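Local coordinates for putative endoribonuclease (Klebsiella pneumoniae, PDB 3LYB), which is of unconfirmed activity but is a putative endoribonuclease of the L-PSP family in the YjgF-like clan, at residues 44-47 with 48-52; 18-22 with 23-27; 133-136 with 137-141. All coordinates share one frame; numbering follows the deposited sequence.

Interaction 1. Residues 44-47 with 48-52; sequences QDVP and EPVRE. With CA (calcium ion), chain F.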
ATOM      1  N   GLN B  44     -12.974   3.592  30.893  1.00 38.75           N
ATOM      2  CA  GLN B  44     -12.907   2.664  32.012  1.00 39.66           C
ATOM      3  C   GLN B  44     -11.596   2.748  32.794  1.00 39.58           C
ATOM      4  O   GLN B  44     -11.531   2.320  33.942  1.00 40.05           O
ATOM      5  CB  GLN B  44     -13.198   1.232  31.543  1.00 39.91           C
ATOM      6  CG  GLN B  44     -14.599   1.050  30.871  1.00 42.27           C
ATOM      7  CD  GLN B  44     -15.783   1.316  31.829  1.00 45.79           C
ATOM      8  OE1 GLN B  44     -15.775   0.868  32.985  1.00 48.99           O
ATOM      9  NE2 GLN B  44     -16.803   2.035  31.345  1.00 45.42           N
ATOM     10  N   ASP B  45     -10.564   3.336  32.209  1.00 39.70           N
ATOM     11  CA  ASP B  45      -9.287   3.475  32.927  1.00 40.13           C
ATOM     12  C   ASP B  45      -9.122   4.810  33.660  1.00 39.97           C
ATOM     13  O   ASP B  45      -8.067   5.089  34.219  1.00 40.52           O
ATOM     14  CB  ASP B  45      -8.095   3.222  31.996  1.00 40.23           C
ATOM     15  CG  ASP B  45      -8.059   1.794  31.457  1.00 41.87           C
ATOM     16  OD1 ASP B  45      -8.094   0.816  32.263  1.00 42.88           O
ATOM     17  OD2 ASP B  45      -7.981   1.653  30.216  1.00 42.31           O
ATOM     18  N   VAL B  46     -10.155   5.633  33.664  1.00 39.81           N
ATOM     19  CA  VAL B  46     -10.059   6.900  34.361  1.00 40.05           C
ATOM     20  C   VAL B  46     -11.156   7.090  35.408  1.00 40.12           C
ATOM     21  O   VAL B  46     -12.245   6.502  35.306  1.00 40.04           O
ATOM     22  CB  VAL B  46     -10.004   8.130  33.390  1.00 40.60           C
ATOM     23  CG1 VAL B  46      -8.876   7.965  32.340  1.00 40.31           C
ATOM     24  CG2 VAL B  46     -11.372   8.413  32.736  1.00 40.08           C
ATOM     25  N   PRO B  47     -10.857   7.893  36.440  1.00 40.19           N
ATOM     26  CA  PRO B  47     -11.833   8.225  37.473  1.00 40.02           C
ATOM     27  C   PRO B  47     -13.192   8.578  36.880  1.00 39.09           C
ATOM     28  O   PRO B  47     -13.270   9.296  35.871  1.00 39.51           O
ATOM     29  CB  PRO B  47     -11.191   9.448  38.150  1.00 40.42           C
ATOM     30  CG  PRO B  47      -9.715   9.120  38.104  1.00 40.09           C
ATOM     31  CD  PRO B  47      -9.520   8.439  36.760  1.00 40.09           C
ATOM     32  N   GLU B  48     -14.251   8.069  37.497  1.00 37.71           N
ATOM     33  CA  GLU B  48     -15.592   8.218  36.949  1.00 36.43           C
ATOM     34  C   GLU B  48     -16.005   9.668  36.634  1.00 36.09           C
ATOM     35  O   GLU B  48     -16.481   9.943  35.541  1.00 35.81           O
ATOM     36  CB  GLU B  48     -16.608   7.525  37.842  1.00 36.31           C
ATOM     37  CG  GLU B  48     -16.613   5.991  37.739  1.00 36.09           C
ATOM     38  CD  GLU B  48     -15.634   5.262  38.663  1.00 36.86           C
ATOM     39  OE1 GLU B  48     -14.680   5.883  39.212  1.00 36.61           O
ATOM     40  OE2 GLU B  48     -15.840   4.034  38.829  1.00 37.17           O
ATOM     41  N   PRO B  49     -15.803  10.610  37.573  1.00 35.66           N
ATOM     42  CA  PRO B  49     -16.300  11.919  37.190  1.00 35.38           C
ATOM     43  C   PRO B  49     -15.388  12.597  36.182  1.00 35.75           C
ATOM     44  O   PRO B  49     -15.811  13.575  35.531  1.00 35.78           O
ATOM     45  CB  PRO B  49     -16.351  12.690  38.515  1.00 35.19           C
ATOM     46  CG  PRO B  49     -15.398  12.004  39.408  1.00 34.97           C
ATOM     47  CD  PRO B  49     -15.223  10.601  38.928  1.00 35.34           C
ATOM     48  N   VAL B  50     -14.163  12.082  36.032  1.00 36.10           N
ATOM     49  CA  VAL B  50     -13.253  12.595  34.998  1.00 36.68           C
ATOM     50  C   VAL B  50     -13.783  12.252  33.596  1.00 37.27           C
ATOM     51  O   VAL B  50     -13.558  12.980  32.646  1.00 37.29           O
ATOM     52  CB  VAL B  50     -11.796  12.122  35.164  1.00 36.93           C
ATOM     53  CG1 VAL B  50     -10.990  12.476  33.918  1.00 36.62           C
ATOM     54  CG2 VAL B  50     -11.137  12.743  36.432  1.00 35.60           C
ATOM     55  N   ARG B  51     -14.549  11.180  33.485  1.00 37.64           N
ATOM     56  CA  ARG B  51     -15.127  10.835  32.211  1.00 38.14           C
ATOM     57  C   ARG B  51     -16.000  11.935  31.639  1.00 38.74           C
ATOM     58  O   ARG B  51     -15.762  12.383  30.496  1.00 38.24           O
ATOM     59  CB  ARG B  51     -15.905   9.531  32.303  1.00 38.07           C
ATOM     60  CG  ARG B  51     -15.058   8.399  32.748  1.00 37.12           C
ATOM     61  CD  ARG B  51     -15.897   7.199  33.049  1.00 37.67           C
ATOM     62  NE  ARG B  51     -15.156   6.293  33.922  1.00 38.02           N
ATOM     63  CZ  ARG B  51     -15.521   5.051  34.194  1.00 37.62           C
ATOM     64  NH1 ARG B  51     -16.621   4.534  33.639  1.00 38.85           N
ATOM     65  NH2 ARG B  51     -14.766   4.330  35.003  1.00 36.29           N
ATOM     66  N   GLU B  52     -17.009  12.376  32.404  1.00 39.60           N
ATOM     67  CA  GLU B  52     -17.931  13.399  31.838  1.00 40.16           C
ATOM     68  C   GLU B  52     -17.198  14.736  31.798  1.00 39.10           C
ATOM     69  O   GLU B  52     -17.527  15.598  31.013  1.00 39.41           O
ATOM     70  CB  GLU B  52     -19.383  13.380  32.430  1.00 40.82           C
ATOM     71  CG  GLU B  52     -20.500  14.358  31.795  1.00 43.23           C
ATOM     72  CD  GLU B  52     -20.916  14.128  30.298  1.00 46.53           C
ATOM     73  OE1 GLU B  52     -21.877  13.352  30.018  1.00 45.67           O
ATOM     74  OE2 GLU B  52     -20.329  14.798  29.398  1.00 46.62           O
TER
HETATM   75 CA    CA F 166      -7.606  -1.222  30.399  0.50 52.26          CA
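The guanidinium of R51 folds back onto the backbone carbonyl of V46, five residues earlier. R51 NE donates to V46 O over 3.2 Å with an N-H...O angle of 157°, and the oxygen lies only 7° out of the guanidinium plane, at its edge. R51 NH2 turns to the same oxygen in a weak bond of 3.3 Å, so one acceptor receives a fork of two N-H groups. Each face of the guanidinium has a neighbour offset toward its rim, E48 CG on one and Q44 CA on the opposite one. The side chain reaches back because it is extended from CG to NE; R51 CG passes V46 CG2 at 3.7 Å. The amide plane of Q44 stands 74° from the guanidinium, and Q44 NE2 and R51 NH1, both donors, do not bond.

One step further along, P47 O takes weak bonds from V50 N (2.9 Å) and R51 N (3.3 Å) where the chain enters helix 48-54. P47 CB packs on V50 CG2 at 3.7 Å. Beyond this shell, V46, P47 and V50 all rest on W74 of helix 60-85, and F43 touches R51. D45 OD1 lies 2.8 Å from a calcium ion that N41 also binds.

R51 NH2 and E48 OE2 are 4.0 Å apart, and the oxygen is well out of the guanidinium plane, so this long salt bridge is a matter of charge alone. The directional grip on the arginine within this turn therefore comes from V46 O, a neutral acceptor, with the glutamate probably adding diffuse electrostatic support.

Interaction 2. Residues 18-22 with 23-27; sequences RRAGD and FIFLS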
ATOM      1  N   ARG B  18      14.520  15.574  36.157  1.00 60.31           N
ATOM      2  CA  ARG B  18      15.889  16.006  36.416  1.00 59.76           C
ATOM      3  C   ARG B  18      15.932  17.519  36.501  1.00 58.72           C
ATOM      4  O   ARG B  18      15.318  18.208  35.676  1.00 58.22           O
ATOM      5  CB  ARG B  18      16.820  15.539  35.292  1.00 60.18           C
ATOM      6  CG  ARG B  18      18.284  15.844  35.511  1.00 61.76           C
ATOM      7  CD  ARG B  18      18.884  14.845  36.473  1.00 65.45           C
ATOM      8  NE  ARG B  18      19.031  13.535  35.847  1.00 66.77           N
ATOM      9  CZ  ARG B  18      20.159  13.106  35.286  1.00 68.58           C
ATOM     10  NH1 ARG B  18      21.239  13.886  35.282  1.00 68.22           N
ATOM     11  NH2 ARG B  18      20.209  11.897  34.733  1.00 69.35           N
ATOM     12  N   ARG B  19      16.657  18.019  37.507  1.00 57.77           N
ATOM     13  CA  ARG B  19      16.882  19.452  37.696  1.00 56.55           C
ATOM     14  C   ARG B  19      18.203  19.890  37.069  1.00 56.25           C
ATOM     15  O   ARG B  19      19.180  19.140  37.066  1.00 55.91           O
ATOM     16  CB  ARG B  19      16.837  19.828  39.178  1.00 56.21           C
ATOM     17  CG  ARG B  19      17.181  21.291  39.462  1.00 54.91           C
ATOM     18  CD  ARG B  19      16.880  21.694  40.899  1.00 52.38           C
ATOM     19  NE  ARG B  19      15.478  22.050  41.117  1.00 49.38           N
ATOM     20  CZ  ARG B  19      14.933  23.197  40.720  1.00 48.83           C
ATOM     21  NH1 ARG B  19      15.659  24.110  40.069  1.00 48.22           N
ATOM     22  NH2 ARG B  19      13.656  23.433  40.965  1.00 48.20           N
ATOM     23  N   ALA B  20      18.196  21.098  36.510  1.00 55.90           N
ATOM     24  CA  ALA B  20      19.372  21.715  35.912  1.00 55.86           C
ATOM     25  C   ALA B  20      19.189  23.225  35.971  1.00 55.75           C
ATOM     26  O   ALA B  20      18.404  23.802  35.197  1.00 55.58           O
ATOM     27  CB  ALA B  20      19.553  21.248  34.476  1.00 55.82           C
ATOM     28  N   GLY B  21      19.902  23.861  36.903  1.00 55.38           N
ATOM     29  CA  GLY B  21      19.661  25.263  37.220  1.00 54.58           C
ATOM     30  C   GLY B  21      18.227  25.397  37.701  1.00 54.33           C
ATOM     31  O   GLY B  21      17.746  24.586  38.507  1.00 54.11           O
ATOM     32  N   ASP B  22      17.536  26.402  37.175  1.00 54.01           N
ATOM     33  CA  ASP B  22      16.164  26.696  37.579  1.00 53.75           C
ATOM     34  C   ASP B  22      15.144  25.826  36.827  1.00 53.32           C
ATOM     35  O   ASP B  22      13.912  25.997  36.962  1.00 53.49           O
ATOM     36  CB  ASP B  22      15.879  28.185  37.369  1.00 54.10           C
ATOM     37  CG  ASP B  22      16.865  29.084  38.129  1.00 55.76           C
ATOM     38  OD1 ASP B  22      17.052  28.909  39.352  1.00 57.41           O
ATOM     39  OD2 ASP B  22      17.468  29.972  37.500  1.00 57.84           O
ATOM     40  N   PHE B  23      15.666  24.876  36.054  1.00 52.07           N
ATOM     41  CA  PHE B  23      14.853  24.086  35.153  1.00 50.84           C
ATOM     42  C   PHE B  23      14.706  22.649  35.614  1.00 49.79           C
ATOM     43  O   PHE B  23      15.621  22.066  36.197  1.00 49.93           O
ATOM     44  CB  PHE B  23      15.468  24.081  33.755  1.00 51.09           C
ATOM     45  CG  PHE B  23      15.228  25.329  32.974  1.00 51.26           C
ATOM     46  CD1 PHE B  23      14.026  25.528  32.307  1.00 51.68           C
ATOM     47  CD2 PHE B  23      16.225  26.299  32.868  1.00 52.29           C
ATOM     48  CE1 PHE B  23      13.809  26.682  31.559  1.00 51.90           C
ATOM     49  CE2 PHE B  23      16.021  27.455  32.117  1.00 51.95           C
ATOM     50  CZ  PHE B  23      14.809  27.645  31.466  1.00 52.43           C
ATOM     51  N   ILE B  24      13.545  22.088  35.325  1.00 48.13           N
ATOM     52  CA  ILE B  24      13.292  20.685  35.525  1.00 46.89           C
ATOM     53  C   ILE B  24      12.805  20.112  34.208  1.00 46.35           C
ATOM     54  O   ILE B  24      11.856  20.629  33.601  1.00 45.86           O
ATOM     55  CB  ILE B  24      12.249  20.481  36.602  1.00 47.07           C
ATOM     56  CG1 ILE B  24      12.810  20.986  37.931  1.00 46.85           C
ATOM     57  CG2 ILE B  24      11.816  19.002  36.689  1.00 46.71           C
ATOM     58  CD1 ILE B  24      11.761  21.514  38.838  1.00 47.35           C
ATOM     59  N   PHE B  25      13.480  19.053  33.768  1.00 45.45           N
ATOM     60  CA  PHE B  25      13.155  18.377  32.526  1.00 44.82           C
ATOM     61  C   PHE B  25      12.477  17.051  32.800  1.00 43.85           C
ATOM     62  O   PHE B  25      12.996  16.241  33.552  1.00 43.67           O
ATOM     63  CB  PHE B  25      14.423  18.154  31.720  1.00 45.28           C
ATOM     64  CG  PHE B  25      15.081  19.422  31.279  1.00 47.52           C
ATOM     65  CD1 PHE B  25      15.999  20.073  32.106  1.00 50.25           C
ATOM     66  CD2 PHE B  25      14.785  19.975  30.039  1.00 49.75           C
ATOM     67  CE1 PHE B  25      16.609  21.262  31.705  1.00 50.92           C
ATOM     68  CE2 PHE B  25      15.389  21.168  29.621  1.00 51.93           C
ATOM     69  CZ  PHE B  25      16.305  21.812  30.458  1.00 52.23           C
ATOM     70  N   LEU B  26      11.308  16.837  32.203  1.00 43.24           N
ATOM     71  CA  LEU B  26      10.653  15.535  32.298  1.00 42.39           C
ATOM     72  C   LEU B  26      11.009  14.672  31.111  1.00 42.14           C
ATOM     73  O   LEU B  26      11.197  15.163  30.010  1.00 42.65           O
ATOM     74  CB  LEU B  26       9.131  15.666  32.416  1.00 42.14           C
ATOM     75  CG  LEU B  26       8.582  15.853  33.830  1.00 41.26           C
ATOM     76  CD1 LEU B  26       8.890  17.253  34.291  1.00 42.19           C
ATOM     77  CD2 LEU B  26       7.104  15.634  33.897  1.00 40.31           C
ATOM     78  N   SER B  27      11.131  13.379  31.355  1.00 41.67           N
ATOM     79  CA  SER B  27      11.078  12.407  30.287  1.00 41.18           C
ATOM     80  C   SER B  27       9.720  12.501  29.611  1.00 40.50           C
ATOM     81  O   SER B  27       8.728  12.837  30.274  1.00 40.59           O
ATOM     82  CB  SER B  27      11.239  11.019  30.875  1.00 41.06           C
ATOM     83  OG  SER B  27      12.573  10.838  31.293  1.00 42.60           O
TER
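F23 returns the chain directly beside A20, and their backbones bond both ways: A20 N to F23 O at 2.8 Å and 162°, F23 N to A20 O at 3.1 Å. A20 O lies at the edge of the F23 ring, near its plane; outside the hairpin the ring meets W148 and also F23 of a second subunit.

R18 pairs with F25 at the other end. F25 N reaches R18 O at 2.8 Å, whereas the return bond from R18 N to F25 O is weak. F25 CE1 touches A20 CB at 4.0 Å on the face that also carries R18 and F23.

I24 lies on the reverse face with R19, in a non-hydrogen-bonded pair. Its CG1 sits 3.9 Å above the R19 guanidinium plane, offset toward the rim. A bend at chi3 (-83°) curls that guanidinium back, and R19 NH1 binds G21 O in the carbonyl plane, on a lone pair.

G21, with positive phi, takes the first corner of the type II' turn A20-F23, which makes this a classic two-residue beta hairpin at the edge of this chain's sheet.

Interaction 3. Residues 133-136 with 137-141; sequences MLPD and ATVLI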
HETATM    1  N   MSE B 133       4.961   5.558  19.207  1.00 27.31           N
HETATM    2  CA  MSE B 133       5.655   5.750  20.485  1.00 27.94           C
HETATM    3  C   MSE B 133       5.758   4.419  21.206  1.00 27.54           C
HETATM    4  O   MSE B 133       5.094   3.463  20.837  1.00 26.87           O
HETATM    5  CB  MSE B 133       4.946   6.771  21.372  1.00 28.23           C
HETATM    6  CG  MSE B 133       5.003   8.188  20.844  1.00 33.11           C
HETATM    7 SE   MSE B 133       3.710   8.619  19.450  1.00 46.60          SE
HETATM    8  CE  MSE B 133       2.088   8.814  20.475  1.00 40.92           C
ATOM      9  N   LEU B 134       6.632   4.358  22.208  1.00 28.12           N
ATOM     10  CA  LEU B 134       6.779   3.192  23.066  1.00 28.54           C
ATOM     11  C   LEU B 134       5.551   3.057  23.944  1.00 29.17           C
ATOM     12  O   LEU B 134       4.912   4.064  24.270  1.00 29.48           O
ATOM     13  CB  LEU B 134       7.987   3.350  23.973  1.00 28.20           C
ATOM     14  CG  LEU B 134       9.360   3.103  23.362  1.00 28.55           C
ATOM     15  CD1 LEU B 134      10.438   3.494  24.410  1.00 27.76           C
ATOM     16  CD2 LEU B 134       9.542   1.659  22.884  1.00 23.11           C
ATOM     17  N   PRO B 135       5.208   1.823  24.346  1.00 29.58           N
ATOM     18  CA  PRO B 135       5.854   0.562  24.040  1.00 29.99           C
ATOM     19  C   PRO B 135       5.274  -0.143  22.838  1.00 30.87           C
ATOM     20  O   PRO B 135       5.823  -1.155  22.443  1.00 31.31           O
ATOM     21  CB  PRO B 135       5.528  -0.277  25.274  1.00 30.35           C
ATOM     22  CG  PRO B 135       4.176   0.141  25.648  1.00 29.33           C
ATOM     23  CD  PRO B 135       4.108   1.636  25.316  1.00 29.51           C
ATOM     24  N   ASP B 136       4.141   0.346  22.317  1.00 31.85           N
ATOM     25  CA  ASP B 136       3.500  -0.180  21.107  1.00 31.97           C
ATOM     26  C   ASP B 136       2.582   0.863  20.415  1.00 31.42           C
ATOM     27  O   ASP B 136       2.399   1.992  20.918  1.00 30.95           O
ATOM     28  CB  ASP B 136       2.763  -1.495  21.396  1.00 32.60           C
ATOM     29  CG  ASP B 136       1.385  -1.297  22.059  1.00 37.41           C
ATOM     30  OD1 ASP B 136       0.662  -0.308  21.768  1.00 39.51           O
ATOM     31  OD2 ASP B 136       0.995  -2.176  22.882  1.00 44.19           O
ATOM     32  N   ALA B 137       2.005   0.452  19.281  1.00 30.49           N
ATOM     33  CA  ALA B 137       1.175   1.301  18.442  1.00 30.37           C
ATOM     34  C   ALA B 137      -0.133   1.759  19.058  1.00 30.18           C
ATOM     35  O   ALA B 137      -0.713   2.699  18.560  1.00 30.89           O
ATOM     36  CB  ALA B 137       0.918   0.658  17.050  1.00 29.73           C
ATOM     37  N   THR B 138      -0.608   1.124  20.118  1.00 30.14           N
ATOM     38  CA  THR B 138      -1.829   1.601  20.799  1.00 30.55           C
ATOM     39  C   THR B 138      -1.652   2.926  21.599  1.00 30.35           C
ATOM     40  O   THR B 138      -2.651   3.507  22.095  1.00 31.27           O
ATOM     41  CB  THR B 138      -2.465   0.521  21.760  1.00 30.58           C
ATOM     42  OG1 THR B 138      -1.580   0.279  22.849  1.00 30.17           O
ATOM     43  CG2 THR B 138      -2.745  -0.804  21.024  1.00 30.44           C
ATOM     44  N   VAL B 139      -0.415   3.396  21.737  1.00 28.26           N
ATOM     45  CA  VAL B 139      -0.188   4.665  22.395  1.00 27.54           C
ATOM     46  C   VAL B 139      -0.388   5.808  21.389  1.00 27.57           C
ATOM     47  O   VAL B 139       0.333   5.915  20.411  1.00 28.30           O
ATOM     48  CB  VAL B 139       1.207   4.678  23.085  1.00 27.73           C
ATOM     49  CG1 VAL B 139       1.710   6.081  23.362  1.00 26.60           C
ATOM     50  CG2 VAL B 139       1.168   3.839  24.353  1.00 25.82           C
ATOM     51  N   LEU B 140      -1.370   6.659  21.644  1.00 27.34           N
ATOM     52  CA  LEU B 140      -1.825   7.669  20.688  1.00 27.50           C
ATOM     53  C   LEU B 140      -1.254   9.074  20.889  1.00 27.44           C
ATOM     54  O   LEU B 140      -1.332   9.922  19.987  1.00 27.52           O
ATOM     55  CB  LEU B 140      -3.348   7.763  20.728  1.00 27.37           C
ATOM     56  CG  LEU B 140      -4.156   6.480  20.521  1.00 27.79           C
ATOM     57  CD1 LEU B 140      -5.647   6.739  20.847  1.00 27.14           C
ATOM     58  CD2 LEU B 140      -4.002   6.048  19.104  1.00 25.11           C
ATOM     59  N   ILE B 141      -0.671   9.310  22.057  1.00 27.25           N
ATOM     60  CA  ILE B 141      -0.218  10.637  22.453  1.00 27.58           C
ATOM     61  C   ILE B 141       0.935  10.478  23.428  1.00 28.33           C
ATOM     62  O   ILE B 141       0.907   9.620  24.285  1.00 29.42           O
ATOM     63  CB  ILE B 141      -1.379  11.460  23.095  1.00 27.42           C
ATOM     64  CG1 ILE B 141      -0.893  12.805  23.623  1.00 25.70           C
ATOM     65  CG2 ILE B 141      -2.070  10.682  24.238  1.00 28.03           C
ATOM     66  CD1 ILE B 141      -0.785  13.876  22.594  1.00 22.88           C
TER
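The carboxylate of D136 meets T138 through a single oxygen. D136 OD1 accepts twice: T138 N arrives nearly along the C-O axis at 2.5 Å, and T138 OG1 donates at 2.6 Å to the syn lone pair, on the side of the other oxygen. D136 CG sits between the backbone N and the carbonyl carbon (chi1 80°), which directs OD1 forward to T138; OG1 of the threonine takes the equivalent position (chi1 66°) and faces back. The bond to T138 N defines an Asx turn. It is superposed on a type I beta turn from D136 to V139, closed by V139 N to D136 O at 3.2 Å.

A second flat group is the peptide between L140 and I141, where the terminal CE of selenomethionine M133 lies over one face, 3.4 Å from L140 C. Bends at chi2 and chi3 carry the methyl there, while M133 CB stays against V139 CG1 at 3.9 Å. The two methyls of V139 divide the work: CG1 meets M133, and V139 CG2 meets P135 CD at 3.8 Å, where the side chains cross at about a right angle. The peptide bond before P135 is cis.

Outside the turn, Q72 of helix 60-85 bonds to T138 O and L140 N, and I141 packs on I69 of the same helix as strand 141-148 begins. A bound calcium ion lies about 5 Å from the A137 side chain. M133 pairs antiparallel with a strand of a second subunit, so the turn links a sheet shared between subunits to helix 60-85 and the start of strand 141-148.

From the N terminus, the chain first closes the hairpin of interaction 2, at the edge of this chain's sheet, where strand 23-26 pairs with strand 141-148. It then runs to interaction 1, which carries the loop after strand 23-26 into helix 48-54, with centres 31 Å apart and on opposite sides of the chain's centre. Interaction 3 follows late, in the loop before strand 141-148. The three are in series, neither nested nor crossed, and none touches another. Helix 60-85 is common to interactions 1 and 3, through W74 and Q72; strand 141-148 relates interactions 2 and 3, both of which also touch the second subunit.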